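Local structure of phenylacetic acid degradation-related protein (Ralstonia eutropha JMP134, 2PIM) at residues G37-A45 against M64-L72. The protein probably hydrolyses acyl-CoA thioesters, as a putative thioesterase of the hotdog-fold superfamily related to the PaaI enzymes of phenylacetic acid degradation. Numbering follows the deposited sequence.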
ATOM      1  N   GLY A  37     -16.001  -2.954 -18.076  1.00 26.12           N
ATOM      2  CA  GLY A  37     -15.712  -2.480 -16.735  1.00 24.78           C
ATOM      3  C   GLY A  37     -14.364  -2.981 -16.304  1.00 24.93           C
ATOM      4  O   GLY A  37     -14.235  -3.532 -15.238  1.00 24.11           O
ATOM      5  N   SER A  38     -13.351  -2.778 -17.145  1.00 25.36           N
ATOM      6  CA  SER A  38     -12.019  -3.307 -16.883  1.00 25.88           C
ATOM      7  C   SER A  38     -10.977  -2.278 -17.291  1.00 26.15           C
ATOM      8  O   SER A  38     -11.260  -1.345 -18.036  1.00 22.93           O
ATOM      9  CB  SER A  38     -11.804  -4.611 -17.645  1.00 28.28           C
ATOM     10  OG  SER A  38     -11.726  -4.410 -19.061  1.00 31.93           O
ATOM     11  N   LEU A  39      -9.777  -2.443 -16.762  1.00 26.53           N
ATOM     12  CA  LEU A  39      -8.694  -1.533 -17.015  1.00 27.27           C
ATOM     13  C   LEU A  39      -7.398  -2.285 -16.727  1.00 27.97           C
ATOM     14  O   LEU A  39      -7.364  -3.154 -15.895  1.00 22.20           O
ATOM     15  CB  LEU A  39      -8.811  -0.281 -16.137  1.00 29.52           C
ATOM     16  CG  LEU A  39      -7.739   0.812 -16.310  1.00 26.91           C
ATOM     17  CD1 LEU A  39      -8.321   2.215 -16.262  1.00 32.84           C
ATOM     18  CD2 LEU A  39      -6.679   0.667 -15.264  1.00 27.33           C
ATOM     19  N   GLU A  40      -6.340  -1.923 -17.437  1.00 28.12           N
ATOM     20  CA  GLU A  40      -5.053  -2.569 -17.300  1.00 30.37           C
ATOM     21  C   GLU A  40      -3.988  -1.467 -17.229  1.00 27.75           C
ATOM     22  O   GLU A  40      -4.088  -0.472 -17.941  1.00 24.00           O
ATOM     23  CB  GLU A  40      -4.861  -3.452 -18.515  1.00 32.87           C
ATOM     24  CG  GLU A  40      -3.874  -4.579 -18.385  1.00 44.02           C
ATOM     25  CD  GLU A  40      -4.217  -5.780 -19.319  1.00 36.23           C
ATOM     26  OE1 GLU A  40      -5.106  -6.608 -19.019  1.00 43.54           O
ATOM     27  OE2 GLU A  40      -3.584  -5.884 -20.368  1.00 58.67           O
ATOM     28  N   SER A  41      -3.036  -1.608 -16.313  1.00 25.28           N
ATOM     29  CA  SER A  41      -1.929  -0.681 -16.194  1.00 25.88           C
ATOM     30  C   SER A  41      -0.618  -1.432 -15.903  1.00 25.40           C
ATOM     31  O   SER A  41      -0.595  -2.444 -15.192  1.00 25.82           O
ATOM     32  CB  SER A  41      -2.223   0.352 -15.091  1.00 26.09           C
ATOM     33  OG  SER A  41      -1.181   1.319 -14.955  1.00 26.57           O
ATOM     34  N   ASP A  42       0.469  -0.925 -16.460  1.00 25.70           N
ATOM     35  CA  ASP A  42       1.797  -1.356 -16.066  1.00 28.76           C
ATOM     36  C   ASP A  42       2.247  -0.606 -14.816  1.00 27.43           C
ATOM     37  O   ASP A  42       1.795   0.503 -14.587  1.00 29.31           O
ATOM     38  CB  ASP A  42       2.795  -1.045 -17.172  1.00 28.52           C
ATOM     39  CG  ASP A  42       2.604  -1.905 -18.382  1.00 33.78           C
ATOM     40  OD1 ASP A  42       2.194  -3.065 -18.210  1.00 31.81           O
ATOM     41  OD2 ASP A  42       2.882  -1.418 -19.496  1.00 26.15           O
ATOM     42  N   TYR A  43       3.139  -1.221 -14.047  1.00 25.36           N
ATOM     43  CA  TYR A  43       3.791  -0.602 -12.910  1.00 29.16           C
ATOM     44  C   TYR A  43       5.262  -1.056 -12.932  1.00 31.88           C
ATOM     45  O   TYR A  43       5.596  -2.084 -13.550  1.00 30.70           O
ATOM     46  CB  TYR A  43       3.067  -0.960 -11.564  1.00 30.08           C
ATOM     47  CG  TYR A  43       1.651  -0.406 -11.528  1.00 28.61           C
ATOM     48  CD1 TYR A  43       1.415   0.934 -11.263  1.00 25.97           C
ATOM     49  CD2 TYR A  43       0.567  -1.206 -11.841  1.00 32.23           C
ATOM     50  CE1 TYR A  43       0.143   1.453 -11.273  1.00 26.35           C
ATOM     51  CE2 TYR A  43      -0.713  -0.692 -11.881  1.00 20.10           C
ATOM     52  CZ  TYR A  43      -0.922   0.639 -11.620  1.00 27.85           C
ATOM     53  OH  TYR A  43      -2.203   1.147 -11.699  1.00 30.49           O
ATOM     54  N   VAL A  44       6.141  -0.270 -12.300  1.00 30.40           N
ATOM     55  CA  VAL A  44       7.557  -0.635 -12.172  1.00 30.31           C
ATOM     56  C   VAL A  44       7.881  -0.616 -10.674  1.00 33.03           C
ATOM     57  O   VAL A  44       7.628   0.380  -9.992  1.00 31.58           O
ATOM     58  CB  VAL A  44       8.506   0.324 -12.931  1.00 30.40           C
ATOM     59  CG1 VAL A  44       9.967  -0.013 -12.649  1.00 29.67           C
ATOM     60  CG2 VAL A  44       8.261   0.280 -14.433  1.00 26.15           C
ATOM     61  N   ALA A  45       8.393  -1.743 -10.167  1.00 31.62           N
ATOM     62  CA  ALA A  45       8.926  -1.799  -8.820  1.00 30.54           C
ATOM     63  C   ALA A  45      10.424  -1.458  -8.933  1.00 28.34           C
ATOM     64  O   ALA A  45      11.146  -2.088  -9.698  1.00 28.04           O
ATOM     65  CB  ALA A  45       8.698  -3.185  -8.213  1.00 29.22           C
HETATM   66  N   MSE A  64       0.147  -0.036  -5.966  1.00 27.74           N
HETATM   67  CA  MSE A  64      -0.170  -0.308  -7.385  1.00 28.41           C
HETATM   68  C   MSE A  64      -1.620  -0.814  -7.586  1.00 29.97           C
HETATM   69  O   MSE A  64      -2.325  -0.388  -8.514  1.00 30.46           O
HETATM   70  CB  MSE A  64       0.803  -1.348  -7.893  1.00 27.53           C
HETATM   71  CG  MSE A  64       2.196  -0.835  -7.954  1.00 31.43           C
HETATM   72 SE   MSE A  64       3.514  -2.297  -8.227  0.75 26.05          SE
HETATM   73  CE  MSE A  64       5.173  -1.302  -7.929  1.00 28.89           C
ATOM     74  N   LEU A  65      -2.055  -1.699  -6.685  1.00 29.28           N
ATOM     75  CA  LEU A  65      -3.434  -2.187  -6.659  1.00 27.74           C
ATOM     76  C   LEU A  65      -4.420  -1.065  -6.380  1.00 28.05           C
ATOM     77  O   LEU A  65      -5.506  -0.995  -6.979  1.00 29.49           O
ATOM     78  CB  LEU A  65      -3.568  -3.353  -5.659  1.00 28.68           C
ATOM     79  CG  LEU A  65      -2.909  -4.689  -6.130  1.00 23.42           C
ATOM     80  CD1 LEU A  65      -2.618  -5.650  -5.004  1.00 31.04           C
ATOM     81  CD2 LEU A  65      -3.711  -5.386  -7.225  1.00 26.12           C
ATOM     82  N   ASP A  66      -4.035  -0.160  -5.493  1.00 28.59           N
ATOM     83  CA  ASP A  66      -4.830   1.013  -5.220  1.00 29.20           C
ATOM     84  C   ASP A  66      -4.972   1.846  -6.479  1.00 29.54           C
ATOM     85  O   ASP A  66      -6.075   2.337  -6.791  1.00 34.62           O
ATOM     86  CB  ASP A  66      -4.214   1.802  -4.044  1.00 28.52           C
ATOM     87  CG  ASP A  66      -5.098   2.985  -3.582  1.00 30.65           C
ATOM     88  OD1 ASP A  66      -6.318   2.852  -3.480  1.00 43.29           O
ATOM     89  OD2 ASP A  66      -4.560   4.054  -3.285  1.00 38.64           O
ATOM     90  N   ASP A  67      -3.866   2.033  -7.209  1.00 29.54           N
ATOM     91  CA  ASP A  67      -3.892   2.870  -8.404  1.00 29.77           C
ATOM     92  C   ASP A  67      -4.805   2.271  -9.493  1.00 29.76           C
ATOM     93  O   ASP A  67      -5.650   2.951 -10.072  1.00 32.11           O
ATOM     94  CB  ASP A  67      -2.487   3.067  -8.979  1.00 29.36           C
ATOM     95  CG  ASP A  67      -2.502   3.969 -10.214  1.00 32.14           C
ATOM     96  OD1 ASP A  67      -2.652   5.182 -10.018  1.00 30.36           O
ATOM     97  OD2 ASP A  67      -2.389   3.470 -11.375  1.00 33.19           O
ATOM     98  N   VAL A  68      -4.645   0.986  -9.766  1.00 27.64           N
ATOM     99  CA  VAL A  68      -5.374   0.372 -10.880  1.00 27.44           C
ATOM    100  C   VAL A  68      -6.891   0.361 -10.640  1.00 29.01           C
ATOM    101  O   VAL A  68      -7.705   0.695 -11.579  1.00 30.04           O
ATOM    102  CB  VAL A  68      -4.769  -1.017 -11.279  1.00 28.08           C
ATOM    103  CG1 VAL A  68      -5.059  -2.088 -10.228  1.00 24.31           C
ATOM    104  CG2 VAL A  68      -5.232  -1.414 -12.631  1.00 27.20           C
ATOM    105  N   THR A  69      -7.270   0.099  -9.386  1.00 28.09           N
ATOM    106  CA  THR A  69      -8.672   0.004  -8.999  1.00 25.20           C
ATOM    107  C   THR A  69      -9.350   1.388  -8.979  1.00 24.93           C
ATOM    108  O   THR A  69     -10.391   1.587  -9.582  1.00 22.13           O
ATOM    109  CB  THR A  69      -8.874  -0.774  -7.674  1.00 25.20           C
ATOM    110  OG1 THR A  69      -8.191  -0.138  -6.571  1.00 24.08           O
ATOM    111  CG2 THR A  69      -8.397  -2.211  -7.830  1.00 29.99           C
ATOM    112  N   ALA A  70      -8.703   2.353  -8.350  1.00 29.08           N
ATOM    113  CA  ALA A  70      -9.169   3.758  -8.361  1.00 26.21           C
ATOM    114  C   ALA A  70      -9.175   4.403  -9.733  1.00 28.42           C
ATOM    115  O   ALA A  70     -10.014   5.308 -10.031  1.00 30.54           O
ATOM    116  CB  ALA A  70      -8.308   4.573  -7.391  1.00 27.70           C
HETATM  117  N   MSE A  71      -8.229   3.990 -10.578  1.00 29.89           N
HETATM  118  CA  MSE A  71      -8.200   4.488 -11.972  1.00 27.85           C
HETATM  119  C   MSE A  71      -9.418   3.994 -12.732  1.00 25.61           C
HETATM  120  O   MSE A  71     -10.125   4.766 -13.434  1.00 21.16           O
HETATM  121  CB  MSE A  71      -6.924   4.058 -12.727  1.00 29.73           C
HETATM  122  CG  MSE A  71      -5.689   4.975 -12.572  1.00 38.91           C
HETATM  123 SE   MSE A  71      -6.069   6.891 -12.873  0.75 38.20          SE
HETATM  124  CE  MSE A  71      -6.521   7.449 -10.960  1.00 38.12           C
ATOM    125  N   LEU A  72      -9.670   2.703 -12.607  1.00 24.53           N
ATOM    126  CA  LEU A  72     -10.855   2.124 -13.260  1.00 25.71           C
ATOM    127  C   LEU A  72     -12.153   2.867 -12.821  1.00 24.23           C
ATOM    128  O   LEU A  72     -12.941   3.306 -13.658  1.00 26.69           O
ATOM    129  CB  LEU A  72     -10.929   0.622 -13.008  1.00 22.07           C
ATOM    130  CG  LEU A  72     -12.262   0.013 -13.480  1.00 26.35           C
ATOM    131  CD1 LEU A  72     -12.605   0.359 -14.922  1.00 21.42           C
ATOM    132  CD2 LEU A  72     -12.189  -1.456 -13.271  1.00 24.08           C
TER
HETATM  133  O   HOH W   1      -1.313   4.011 -13.910  1.00 15.37           O
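L39 reaches from strand 38-45 onto the helical residues V68 and L72, its CD2 lying 3.7 Å from V68 CG2 and its CB 3.9 Å from L72 CB. CG, anti to the backbone N (chi1 -179°), carries the branch to the carbonyl side of L39, the side on which CD2 finds V68. CD1 rests against the backbone between M71 and L72. L72 spreads its own methyls against the start of the strand, CD1 by the carbonyl of S38 and CD2 3.5 Å from G37 O. Toward the other end, M64, a selenomethionine, runs extended along Y43. Its CB makes a CH-pi contact over one face of the phenol, 4.0 Å from the ring centroid and offset toward the rim. SE touches Y43 CB at 3.6 Å and stands oblique to the ring, a Met-aromatic contact. The terminal CE carries on to A45 CB and the carbonyl of V44. The helix runs roughly antiparallel to the strand, the directions of the two short segments 142° apart, as the central helix of a hotdog fold wrapped by its antiparallel sheet. Strand 99-107, next to 38-45, adds A105 against V68 and L72; L121 of strand 114-123 also packs against Y43. At the polar edge, Y43 OH gives a hydrogen bond to D67 OD2, modelled at 2.4 Å, a doubtful length too short to be taken literally. OD2 lies in the ring plane, at its edge, and the carboxylate is turned 85° from the ring. V68 N is also close to this hydroxyl, but at a poor angle for bonding. A water donates to the same D67 OD2 and hydrogen-bonds to S41 OG at 2.9 Å, linking strand to helix beside the phenol. Q57 of the second subunit packs against D67, placing this polar edge near the dimer interface.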